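Local structure of alpha-galactosidase (Thermus thermophilus, 6LCJ) at residues G19-E22 / V27-W30; R114-G117 / L122-R125; E142-Y147 / R390-E395. The protein probably hydrolyses alpha-galactosidic linkages at the ends of sugar chains, as a thermostable, hexameric glycosidase of family GH36. All coordinates share one frame; numbering follows the deposited sequence.

Interaction 1 of 3, residues G19-E22 / V27-W30; sequences GLEE and VRLW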
ATOM      1  N   GLY E  19      30.782 -22.218 -27.479  1.00 46.38           N
ATOM      2  CA  GLY E  19      31.959 -22.947 -27.898  1.00 41.63           C
ATOM      3  C   GLY E  19      32.596 -23.644 -26.718  1.00 45.83           C
ATOM      4  O   GLY E  19      32.280 -23.367 -25.556  1.00 48.36           O
ATOM      5  N   LEU E  20      33.507 -24.562 -27.032  1.00 45.03           N
ATOM      6  CA  LEU E  20      34.188 -25.323 -26.000  1.00 46.92           C
ATOM      7  C   LEU E  20      35.538 -25.771 -26.539  1.00 58.59           C
ATOM      8  O   LEU E  20      35.652 -26.171 -27.702  1.00 58.77           O
ATOM      9  CB  LEU E  20      33.345 -26.523 -25.543  1.00 41.98           C
ATOM     10  CG  LEU E  20      33.944 -27.448 -24.480  1.00 46.46           C
ATOM     11  CD1 LEU E  20      32.835 -28.084 -23.661  1.00 53.40           C
ATOM     12  CD2 LEU E  20      34.819 -28.544 -25.082  1.00 59.66           C
ATOM     13  N   GLU E  21      36.546 -25.718 -25.673  1.00 52.63           N
ATOM     14  CA  GLU E  21      37.898 -26.133 -25.995  1.00 50.40           C
ATOM     15  C   GLU E  21      38.510 -26.663 -24.709  1.00 53.28           C
ATOM     16  O   GLU E  21      38.124 -26.243 -23.619  1.00 55.55           O
ATOM     17  CB  GLU E  21      38.671 -24.951 -26.599  1.00 49.94           C
ATOM     18  CG  GLU E  21      40.152 -24.892 -26.324  1.00 60.39           C
ATOM     19  CD  GLU E  21      40.711 -23.491 -26.534  1.00 68.50           C
ATOM     20  OE1 GLU E  21      39.896 -22.565 -26.740  1.00 60.08           O
ATOM     21  OE2 GLU E  21      41.953 -23.317 -26.502  1.00 76.52           O
ATOM     22  N   GLU E  22      39.420 -27.624 -24.818  1.00 54.96           N
ATOM     23  CA  GLU E  22      39.984 -28.106 -23.566  1.00 56.98           C
ATOM     24  C   GLU E  22      41.016 -27.106 -23.045  1.00 54.31           C
ATOM     25  O   GLU E  22      41.341 -26.106 -23.695  1.00 49.11           O
ATOM     26  CB  GLU E  22      40.577 -29.510 -23.723  1.00 61.39           C
ATOM     27  CG  GLU E  22      39.734 -30.468 -24.587  1.00 73.95           C
ATOM     28  CD  GLU E  22      38.706 -31.290 -23.793  1.00 80.13           C
ATOM     29  OE1 GLU E  22      39.026 -31.749 -22.668  1.00 80.30           O
ATOM     30  OE2 GLU E  22      37.574 -31.478 -24.309  1.00 77.75           O
ATOM     31  N   VAL E  27      38.026 -27.166 -18.945  1.00 36.00           N
ATOM     32  CA  VAL E  27      37.668 -26.782 -20.301  1.00 40.36           C
ATOM     33  C   VAL E  27      37.480 -25.273 -20.348  1.00 40.40           C
ATOM     34  O   VAL E  27      37.389 -24.595 -19.326  1.00 40.90           O
ATOM     35  CB  VAL E  27      36.383 -27.485 -20.802  1.00 43.99           C
ATOM     36  CG1 VAL E  27      36.626 -28.972 -21.031  1.00 42.20           C
ATOM     37  CG2 VAL E  27      35.231 -27.247 -19.818  1.00 38.80           C
ATOM     38  N   ARG E  28      37.384 -24.760 -21.564  1.00 45.26           N
ATOM     39  CA  ARG E  28      37.167 -23.344 -21.804  1.00 41.84           C
ATOM     40  C   ARG E  28      35.904 -23.185 -22.638  1.00 45.39           C
ATOM     41  O   ARG E  28      35.786 -23.783 -23.713  1.00 45.66           O
ATOM     42  CB  ARG E  28      38.368 -22.722 -22.504  1.00 40.64           C
ATOM     43  CG  ARG E  28      38.251 -21.236 -22.665  1.00 47.62           C
ATOM     44  CD  ARG E  28      39.460 -20.671 -23.383  1.00 53.60           C
ATOM     45  NE  ARG E  28      40.705 -20.907 -22.662  1.00 60.11           N
ATOM     46  CZ  ARG E  28      41.518 -19.929 -22.278  1.00 61.27           C
ATOM     47  NH1 ARG E  28      41.196 -18.659 -22.554  1.00 51.82           N
ATOM     48  NH2 ARG E  28      42.641 -20.220 -21.622  1.00 47.29           N
ATOM     49  N   LEU E  29      34.966 -22.391 -22.135  1.00 44.59           N
ATOM     50  CA  LEU E  29      33.706 -22.109 -22.801  1.00 38.30           C
ATOM     51  C   LEU E  29      33.779 -20.737 -23.445  1.00 42.19           C
ATOM     52  O   LEU E  29      34.622 -19.910 -23.089  1.00 43.26           O
ATOM     53  CB  LEU E  29      32.546 -22.163 -21.804  1.00 36.36           C
ATOM     54  CG  LEU E  29      32.526 -23.390 -20.888  1.00 39.07           C
ATOM     55  CD1 LEU E  29      31.303 -23.363 -19.986  1.00 34.06           C
ATOM     56  CD2 LEU E  29      32.571 -24.684 -21.706  1.00 40.60           C
ATOM     57  N   TRP E  30      32.889 -20.499 -24.408  1.00 41.43           N
ATOM     58  CA  TRP E  30      32.696 -19.157 -24.937  1.00 44.01           C
ATOM     59  C   TRP E  30      31.228 -18.779 -24.912  1.00 43.84           C
ATOM     60  O   TRP E  30      30.364 -19.617 -25.181  1.00 47.15           O
ATOM     61  CB  TRP E  30      33.211 -19.021 -26.352  1.00 52.04           C
ATOM     62  CG  TRP E  30      34.462 -18.278 -26.352  1.00 55.34           C
ATOM     63  CD1 TRP E  30      34.617 -16.915 -26.368  1.00 51.34           C
ATOM     64  CD2 TRP E  30      35.773 -18.841 -26.273  1.00 54.86           C
ATOM     65  NE1 TRP E  30      35.962 -16.599 -26.321  1.00 57.28           N
ATOM     66  CE2 TRP E  30      36.690 -17.764 -26.266  1.00 54.32           C
ATOM     67  CE3 TRP E  30      36.263 -20.153 -26.226  1.00 53.42           C
ATOM     68  CZ2 TRP E  30      38.069 -17.963 -26.211  1.00 59.22           C
ATOM     69  CZ3 TRP E  30      37.627 -20.346 -26.172  1.00 56.51           C
ATOM     70  CH2 TRP E  30      38.516 -19.258 -26.169  1.00 58.39           C
TER
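W30 brings the rim of its indole up to the carboxylate of E21: OE1 lies near the ring plane, 3.2 Å from CZ3, and carboxylate and ring are only 9° from coplanar. The acid therefore meets ring C-H groups and not the pi face. R28 stands on the same face of this antiparallel hairpin, but its NE is 4.5 Å from E21 OE1, and no N-H points at the oxygen, so the attraction is one of charge alone. Beneath these side chains the backbones of E21 and R28 pair in both directions, R28 N to E21 O at 2.6 Å and E21 N to R28 O at 2.9 Å. On the reverse face two leucines touch by their methyl ends: L20 turns CG opposite its own backbone nitrogen (chi1 178°), which carries CD1 to 3.9 Å from L29 CD2. Strand 19-23 is an outermost strand of its sheet within this chain, while 26-30 bonds on its other side to 132-137 through V27 and L29. The leucine face packs on strands 2-7 and 12-17 of the second sheet of the sandwich; R28, on the other face, reaches L109 and L150.

Interaction 2 of 3, residues R114-G117 / L122-R125; sequences RVLG and LLGR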
ATOM      1  N   ARG E 114      29.299 -11.778 -14.220  1.00 30.47           N
ATOM      2  CA  ARG E 114      28.684 -12.196 -12.973  1.00 26.34           C
ATOM      3  C   ARG E 114      28.252 -13.649 -13.111  1.00 30.29           C
ATOM      4  O   ARG E 114      28.091 -14.160 -14.219  1.00 32.24           O
ATOM      5  CB  ARG E 114      27.494 -11.319 -12.621  1.00 23.17           C
ATOM      6  CG  ARG E 114      27.831  -9.858 -12.415  1.00 25.43           C
ATOM      7  CD  ARG E 114      26.569  -9.140 -12.087  1.00 26.81           C
ATOM      8  NE  ARG E 114      26.697  -7.703 -11.906  1.00 29.17           N
ATOM      9  CZ  ARG E 114      26.343  -6.797 -12.813  1.00 31.55           C
ATOM     10  NH1 ARG E 114      25.873  -7.172 -14.003  1.00 31.87           N
ATOM     11  NH2 ARG E 114      26.476  -5.513 -12.533  1.00 30.00           N
ATOM     12  N   VAL E 115      28.076 -14.329 -11.979  1.00 30.91           N
ATOM     13  CA  VAL E 115      27.729 -15.749 -11.987  1.00 31.77           C
ATOM     14  C   VAL E 115      26.598 -15.994 -11.002  1.00 31.00           C
ATOM     15  O   VAL E 115      26.713 -15.657  -9.818  1.00 29.91           O
ATOM     16  CB  VAL E 115      28.931 -16.653 -11.663  1.00 31.17           C
ATOM     17  CG1 VAL E 115      28.477 -18.096 -11.556  1.00 27.37           C
ATOM     18  CG2 VAL E 115      29.992 -16.510 -12.740  1.00 27.98           C
ATOM     19  N   LEU E 116      25.510 -16.587 -11.497  1.00 32.89           N
ATOM     20  CA  LEU E 116      24.333 -16.901 -10.701  1.00 26.96           C
ATOM     21  C   LEU E 116      24.393 -18.360 -10.272  1.00 32.00           C
ATOM     22  O   LEU E 116      24.701 -19.244 -11.079  1.00 34.09           O
ATOM     23  CB  LEU E 116      23.062 -16.618 -11.496  1.00 32.03           C
ATOM     24  CG  LEU E 116      21.703 -17.121 -11.005  1.00 35.09           C
ATOM     25  CD1 LEU E 116      21.226 -16.338  -9.806  1.00 33.29           C
ATOM     26  CD2 LEU E 116      20.708 -16.975 -12.131  1.00 35.28           C
ATOM     27  N   GLY E 117      24.148 -18.602  -8.995  1.00 31.69           N
ATOM     28  CA  GLY E 117      24.180 -19.951  -8.486  1.00 33.65           C
ATOM     29  C   GLY E 117      22.833 -20.361  -7.945  1.00 34.98           C
ATOM     30  O   GLY E 117      22.282 -19.674  -7.082  1.00 36.41           O
ATOM     31  N   LEU E 122      24.673 -23.287 -12.438  1.00 34.17           N
ATOM     32  CA  LEU E 122      25.572 -22.141 -12.479  1.00 34.76           C
ATOM     33  C   LEU E 122      25.311 -21.406 -13.780  1.00 35.25           C
ATOM     34  O   LEU E 122      25.378 -22.012 -14.855  1.00 39.76           O
ATOM     35  CB  LEU E 122      27.044 -22.561 -12.424  1.00 31.79           C
ATOM     36  CG  LEU E 122      27.704 -22.826 -11.074  1.00 34.26           C
ATOM     37  CD1 LEU E 122      29.098 -23.415 -11.267  1.00 29.22           C
ATOM     38  CD2 LEU E 122      27.760 -21.544 -10.247  1.00 31.53           C
ATOM     39  N   LEU E 123      25.019 -20.111 -13.694  1.00 32.51           N
ATOM     40  CA  LEU E 123      24.777 -19.301 -14.880  1.00 31.99           C
ATOM     41  C   LEU E 123      25.763 -18.137 -14.899  1.00 38.77           C
ATOM     42  O   LEU E 123      25.755 -17.294 -13.995  1.00 39.42           O
ATOM     43  CB  LEU E 123      23.329 -18.805 -14.907  1.00 32.91           C
ATOM     44  CG  LEU E 123      22.834 -18.130 -16.193  1.00 30.94           C
ATOM     45  CD1 LEU E 123      21.320 -18.208 -16.294  1.00 33.31           C
ATOM     46  CD2 LEU E 123      23.268 -16.680 -16.220  1.00 31.69           C
ATOM     47  N   GLY E 124      26.587 -18.076 -15.944  1.00 32.44           N
ATOM     48  CA  GLY E 124      27.520 -16.982 -16.126  1.00 30.61           C
ATOM     49  C   GLY E 124      27.014 -16.017 -17.180  1.00 34.26           C
ATOM     50  O   GLY E 124      26.563 -16.430 -18.248  1.00 34.81           O
ATOM     51  N   ARG E 125      27.089 -14.726 -16.864  1.00 32.91           N
ATOM     52  CA  ARG E 125      26.557 -13.689 -17.736  1.00 33.04           C
ATOM     53  C   ARG E 125      27.525 -12.517 -17.784  1.00 32.76           C
ATOM     54  O   ARG E 125      27.765 -11.864 -16.766  1.00 31.72           O
ATOM     55  CB  ARG E 125      25.178 -13.226 -17.264  1.00 33.53           C
ATOM     56  CG  ARG E 125      24.531 -12.205 -18.195  1.00 36.40           C
ATOM     57  CD  ARG E 125      23.135 -11.846 -17.758  1.00 31.78           C
ATOM     58  NE  ARG E 125      22.253 -12.999 -17.837  1.00 37.59           N
ATOM     59  CZ  ARG E 125      21.105 -13.095 -17.182  1.00 40.91           C
ATOM     60  NH1 ARG E 125      20.710 -12.100 -16.395  1.00 35.98           N
ATOM     61  NH2 ARG E 125      20.361 -14.185 -17.313  1.00 40.76           N
TER
HETATM   62  O   HOH W   1      26.197  -9.675 -15.828  1.00 35.36           O
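V115 and L122 meet on one face of a beta hairpin, strands 113-117 and 122-126, in the N-terminal beta-sandwich region. Packing is closest at the turn end. V115 holds CG1 opposite its backbone nitrogen (chi1 175°), bringing that methyl to 3.8 Å from L122 CD2, which also lies beside the carbonyl of L116. G124 is the cross-strand partner of V115 and puts no side chain beside it. On the other face L116 and L123 stand side by side, their CB atoms 4.1 Å apart. Both backbone bonds of that pair are nearly straight, with L116 N to L123 O at 2.6 Å and L123 N to L116 O at 2.8 Å. E258 of a second subunit packs over L116 and L123, so this face contributes to the hexamer.

At the far end the strands still pair tightly, but the side chains part. R114 and R125 share a face and a pair of backbone bonds, yet their side chains do not meet; W89 packs on both. The end of R125 leads away from 114-117 to a salt bridge with E33 and a long, weak ion pair with E258 of the second subunit. R114 runs out extended to salt bridges with E315 and D79, which would balance its buried charge. A water links the two strands at this end: it accepts from R114 NH1 at 3.1 Å and donates at 2.9 Å to R125 O, the same oxygen that takes the backbone N-H of R114.

Interaction 3 of 3, residues E142-Y147 / R390-E395; sequences EVFAAY and RLWLME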
ATOM      1  N   GLU E 142      42.142 -27.710  -5.874  1.00 45.80           N
ATOM      2  CA  GLU E 142      42.766 -27.826  -7.186  1.00 45.47           C
ATOM      3  C   GLU E 142      42.012 -26.993  -8.212  1.00 42.49           C
ATOM      4  O   GLU E 142      42.620 -26.326  -9.058  1.00 41.75           O
ATOM      5  CB  GLU E 142      42.845 -29.288  -7.625  1.00 42.78           C
ATOM      6  CG  GLU E 142      43.704 -29.520  -8.897  1.00 56.08           C
ATOM      7  CD  GLU E 142      44.863 -28.502  -9.090  1.00 62.49           C
ATOM      8  OE1 GLU E 142      45.718 -28.368  -8.168  1.00 59.38           O
ATOM      9  OE2 GLU E 142      44.911 -27.833 -10.166  1.00 48.49           O
ATOM     10  N   VAL E 143      40.686 -26.992  -8.122  1.00 39.62           N
ATOM     11  CA  VAL E 143      39.849 -26.350  -9.125  1.00 35.55           C
ATOM     12  C   VAL E 143      40.039 -24.828  -9.092  1.00 39.40           C
ATOM     13  O   VAL E 143      40.151 -24.179 -10.141  1.00 35.79           O
ATOM     14  CB  VAL E 143      38.392 -26.818  -8.890  1.00 41.49           C
ATOM     15  CG1 VAL E 143      37.445 -25.700  -8.653  1.00 38.91           C
ATOM     16  CG2 VAL E 143      37.920 -27.729 -10.008  1.00 40.01           C
ATOM     17  N   PHE E 144      40.174 -24.244  -7.894  1.00 38.50           N
ATOM     18  CA  PHE E 144      40.422 -22.806  -7.802  1.00 34.29           C
ATOM     19  C   PHE E 144      41.848 -22.452  -8.197  1.00 33.47           C
ATOM     20  O   PHE E 144      42.090 -21.382  -8.769  1.00 32.12           O
ATOM     21  CB  PHE E 144      40.117 -22.304  -6.395  1.00 33.04           C
ATOM     22  CG  PHE E 144      38.678 -21.994  -6.181  1.00 32.23           C
ATOM     23  CD1 PHE E 144      37.791 -22.996  -5.815  1.00 28.95           C
ATOM     24  CD2 PHE E 144      38.198 -20.706  -6.391  1.00 32.51           C
ATOM     25  CE1 PHE E 144      36.452 -22.720  -5.635  1.00 31.50           C
ATOM     26  CE2 PHE E 144      36.855 -20.407  -6.212  1.00 28.39           C
ATOM     27  CZ  PHE E 144      35.979 -21.413  -5.828  1.00 34.00           C
ATOM     28  N   ALA E 145      42.808 -23.330  -7.891  1.00 38.16           N
ATOM     29  CA  ALA E 145      44.182 -23.105  -8.332  1.00 36.53           C
ATOM     30  C   ALA E 145      44.307 -23.177  -9.853  1.00 35.50           C
ATOM     31  O   ALA E 145      45.133 -22.472 -10.442  1.00 36.73           O
ATOM     32  CB  ALA E 145      45.112 -24.118  -7.666  1.00 36.27           C
ATOM     33  N   ALA E 146      43.490 -24.006 -10.507  1.00 32.10           N
ATOM     34  CA  ALA E 146      43.562 -24.104 -11.960  1.00 34.48           C
ATOM     35  C   ALA E 146      42.935 -22.889 -12.632  1.00 34.50           C
ATOM     36  O   ALA E 146      43.384 -22.479 -13.704  1.00 33.88           O
ATOM     37  CB  ALA E 146      42.892 -25.396 -12.436  1.00 32.21           C
ATOM     38  N   TYR E 147      41.897 -22.311 -12.023  1.00 38.29           N
ATOM     39  CA  TYR E 147      41.335 -21.060 -12.527  1.00 37.06           C
ATOM     40  C   TYR E 147      42.339 -19.921 -12.388  1.00 34.41           C
ATOM     41  O   TYR E 147      42.534 -19.137 -13.325  1.00 31.94           O
ATOM     42  CB  TYR E 147      40.027 -20.744 -11.784  1.00 32.80           C
ATOM     43  CG  TYR E 147      39.335 -19.430 -12.137  1.00 30.84           C
ATOM     44  CD1 TYR E 147      39.132 -19.046 -13.462  1.00 28.70           C
ATOM     45  CD2 TYR E 147      38.863 -18.588 -11.136  1.00 32.00           C
ATOM     46  CE1 TYR E 147      38.489 -17.854 -13.771  1.00 26.88           C
ATOM     47  CE2 TYR E 147      38.223 -17.394 -11.433  1.00 28.63           C
ATOM     48  CZ  TYR E 147      38.035 -17.034 -12.749  1.00 31.07           C
ATOM     49  OH  TYR E 147      37.393 -15.848 -13.030  1.00 26.69           O
ATOM     50  N   ARG E 390      39.757 -16.121  -0.573  1.00 24.93           N
ATOM     51  CA  ARG E 390      40.429 -15.511  -1.706  1.00 26.82           C
ATOM     52  C   ARG E 390      41.918 -15.833  -1.743  1.00 28.32           C
ATOM     53  O   ARG E 390      42.661 -15.185  -2.494  1.00 25.58           O
ATOM     54  CB  ARG E 390      40.189 -13.997  -1.693  1.00 24.02           C
ATOM     55  CG  ARG E 390      38.789 -13.626  -2.143  1.00 22.22           C
ATOM     56  CD  ARG E 390      38.515 -12.145  -1.978  1.00 23.09           C
ATOM     57  NE  ARG E 390      37.339 -11.720  -2.732  1.00 24.46           N
ATOM     58  CZ  ARG E 390      36.577 -10.690  -2.385  1.00 26.52           C
ATOM     59  NH1 ARG E 390      36.883  -9.988  -1.299  1.00 24.85           N
ATOM     60  NH2 ARG E 390      35.520 -10.351  -3.118  1.00 24.06           N
ATOM     61  N   LEU E 391      42.372 -16.824  -0.963  1.00 28.12           N
ATOM     62  CA  LEU E 391      43.803 -17.108  -0.901  1.00 27.20           C
ATOM     63  C   LEU E 391      44.328 -17.713  -2.198  1.00 27.57           C
ATOM     64  O   LEU E 391      45.521 -17.575  -2.480  1.00 27.53           O
ATOM     65  CB  LEU E 391      44.109 -18.017   0.282  1.00 29.11           C
ATOM     66  CG  LEU E 391      43.877 -17.380   1.655  1.00 30.05           C
ATOM     67  CD1 LEU E 391      44.024 -18.392   2.749  1.00 30.86           C
ATOM     68  CD2 LEU E 391      44.853 -16.232   1.867  1.00 37.01           C
ATOM     69  N   TRP E 392      43.455 -18.323  -3.015  1.00 24.53           N
ATOM     70  CA  TRP E 392      43.848 -18.832  -4.325  1.00 24.93           C
ATOM     71  C   TRP E 392      44.409 -17.741  -5.226  1.00 27.18           C
ATOM     72  O   TRP E 392      45.078 -18.053  -6.212  1.00 33.14           O
ATOM     73  CB  TRP E 392      42.664 -19.520  -5.021  1.00 24.85           C
ATOM     74  CG  TRP E 392      41.380 -18.748  -4.966  1.00 25.26           C
ATOM     75  CD1 TRP E 392      40.514 -18.674  -3.919  1.00 25.19           C
ATOM     76  CD2 TRP E 392      40.816 -17.931  -6.007  1.00 27.70           C
ATOM     77  NE1 TRP E 392      39.453 -17.854  -4.232  1.00 27.75           N
ATOM     78  CE2 TRP E 392      39.613 -17.392  -5.512  1.00 27.11           C
ATOM     79  CE3 TRP E 392      41.215 -17.605  -7.305  1.00 24.84           C
ATOM     80  CZ2 TRP E 392      38.811 -16.548  -6.265  1.00 29.78           C
ATOM     81  CZ3 TRP E 392      40.425 -16.776  -8.047  1.00 28.55           C
ATOM     82  CH2 TRP E 392      39.233 -16.247  -7.530  1.00 32.43           C
ATOM     83  N   LEU E 393      44.173 -16.473  -4.917  1.00 27.29           N
ATOM     84  CA  LEU E 393      44.766 -15.395  -5.699  1.00 31.41           C
ATOM     85  C   LEU E 393      46.249 -15.181  -5.424  1.00 28.72           C
ATOM     86  O   LEU E 393      46.836 -14.279  -6.025  1.00 29.39           O
ATOM     87  CB  LEU E 393      44.019 -14.088  -5.450  1.00 24.27           C
ATOM     88  CG  LEU E 393      42.631 -14.197  -6.052  1.00 28.97           C
ATOM     89  CD1 LEU E 393      41.753 -13.108  -5.480  1.00 24.63           C
ATOM     90  CD2 LEU E 393      42.712 -14.146  -7.574  1.00 28.37           C
ATOM     91  N   MET E 394      46.859 -15.957  -4.522  1.00 29.84           N
ATOM     92  CA  MET E 394      48.291 -15.827  -4.272  1.00 29.61           C
ATOM     93  C   MET E 394      49.105 -16.222  -5.492  1.00 31.86           C
ATOM     94  O   MET E 394      50.299 -15.923  -5.554  1.00 33.20           O
ATOM     95  CB  MET E 394      48.696 -16.683  -3.073  1.00 28.93           C
ATOM     96  CG  MET E 394      48.360 -16.056  -1.729  1.00 27.24           C
ATOM     97  SD  MET E 394      48.692 -17.250  -0.440  1.00 38.05           S
ATOM     98  CE  MET E 394      50.493 -17.346  -0.525  1.00 29.95           C
ATOM     99  N   GLU E 395      48.472 -16.902  -6.447  1.00 30.90           N
ATOM    100  CA  GLU E 395      49.059 -17.143  -7.753  1.00 30.54           C
ATOM    101  C   GLU E 395      49.255 -15.848  -8.543  1.00 36.46           C
ATOM    102  O   GLU E 395      50.155 -15.762  -9.386  1.00 35.08           O
ATOM    103  CB  GLU E 395      48.146 -18.096  -8.524  1.00 33.31           C
ATOM    104  CG  GLU E 395      48.586 -18.374  -9.944  1.00 40.05           C
ATOM    105  CD  GLU E 395      49.802 -19.289 -10.018  1.00 49.34           C
ATOM    106  OE1 GLU E 395      50.155 -19.934  -8.991  1.00 46.37           O
ATOM    107  OE2 GLU E 395      50.404 -19.361 -11.118  1.00 51.39           O
TER
HETATM  108  O   HOH W   2      47.240 -21.192  -8.771  1.00 36.35           O
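W392 carries almost the whole of this contact, set against F144 and Y147 of helix 140-149 in a small aromatic cluster. The segment enters at R390, whose NE bonds to H48 and NH1 to the carbonyl of V355; its own carbonyl receives L393 N, the first bond of a 3-10 turn. Next comes W392, with CG placed between its backbone nitrogen and carbonyl carbon (chi1 46°), a setting that directs the indole at the helix. F144 presents its edge to one indole face, edge-to-face with the planes tilted at 54°, and its CD2 comes to 3.7 Å from W392 CE2. Farther along the indole, W392 CZ3 lies 3.9 Å from Y147 CD2, the two rings meeting obliquely. NE1 is satisfied by the carbonyl of H389. L393 follows and sets CG against the opposite face, near the rim. An alanine in place of W392 would probably open a gap between F144 and L393 and rob Y147 of its ring neighbour. At E395 a water takes over, donating to A145 O at 3.0 Å and weakly to E395 OE1, while OE2 makes a salt bridge to R153. Behind the turn L391 and M394 rest on helix 415-428; helix 140-149 in turn lies on strands 102-108 and 132-137, so the cluster joins barrel to sandwich.

Interactions 1 and 2 are hairpins in the two facing sheets of the sandwich, their centres about 16 Å apart. Interaction 3, with its centre about 19 Å from each, joins the sandwich to the TIM barrel; no two of the three touch, and nearest atoms stay about 7 to 8 Å apart. Strand 132-137 mediates between interactions 1 and 3: W133 and L135 meet the 27-30 strand, while F134 and A136 meet helix 140-149. L109 likewise touches both R28 and Y147. Interaction 2 reaches beyond its sheet through the salt bridge from R114 to E315, in the loop after barrel strand 298-303; in this family the active site probably lies at that, C-terminal, end of the barrel strands.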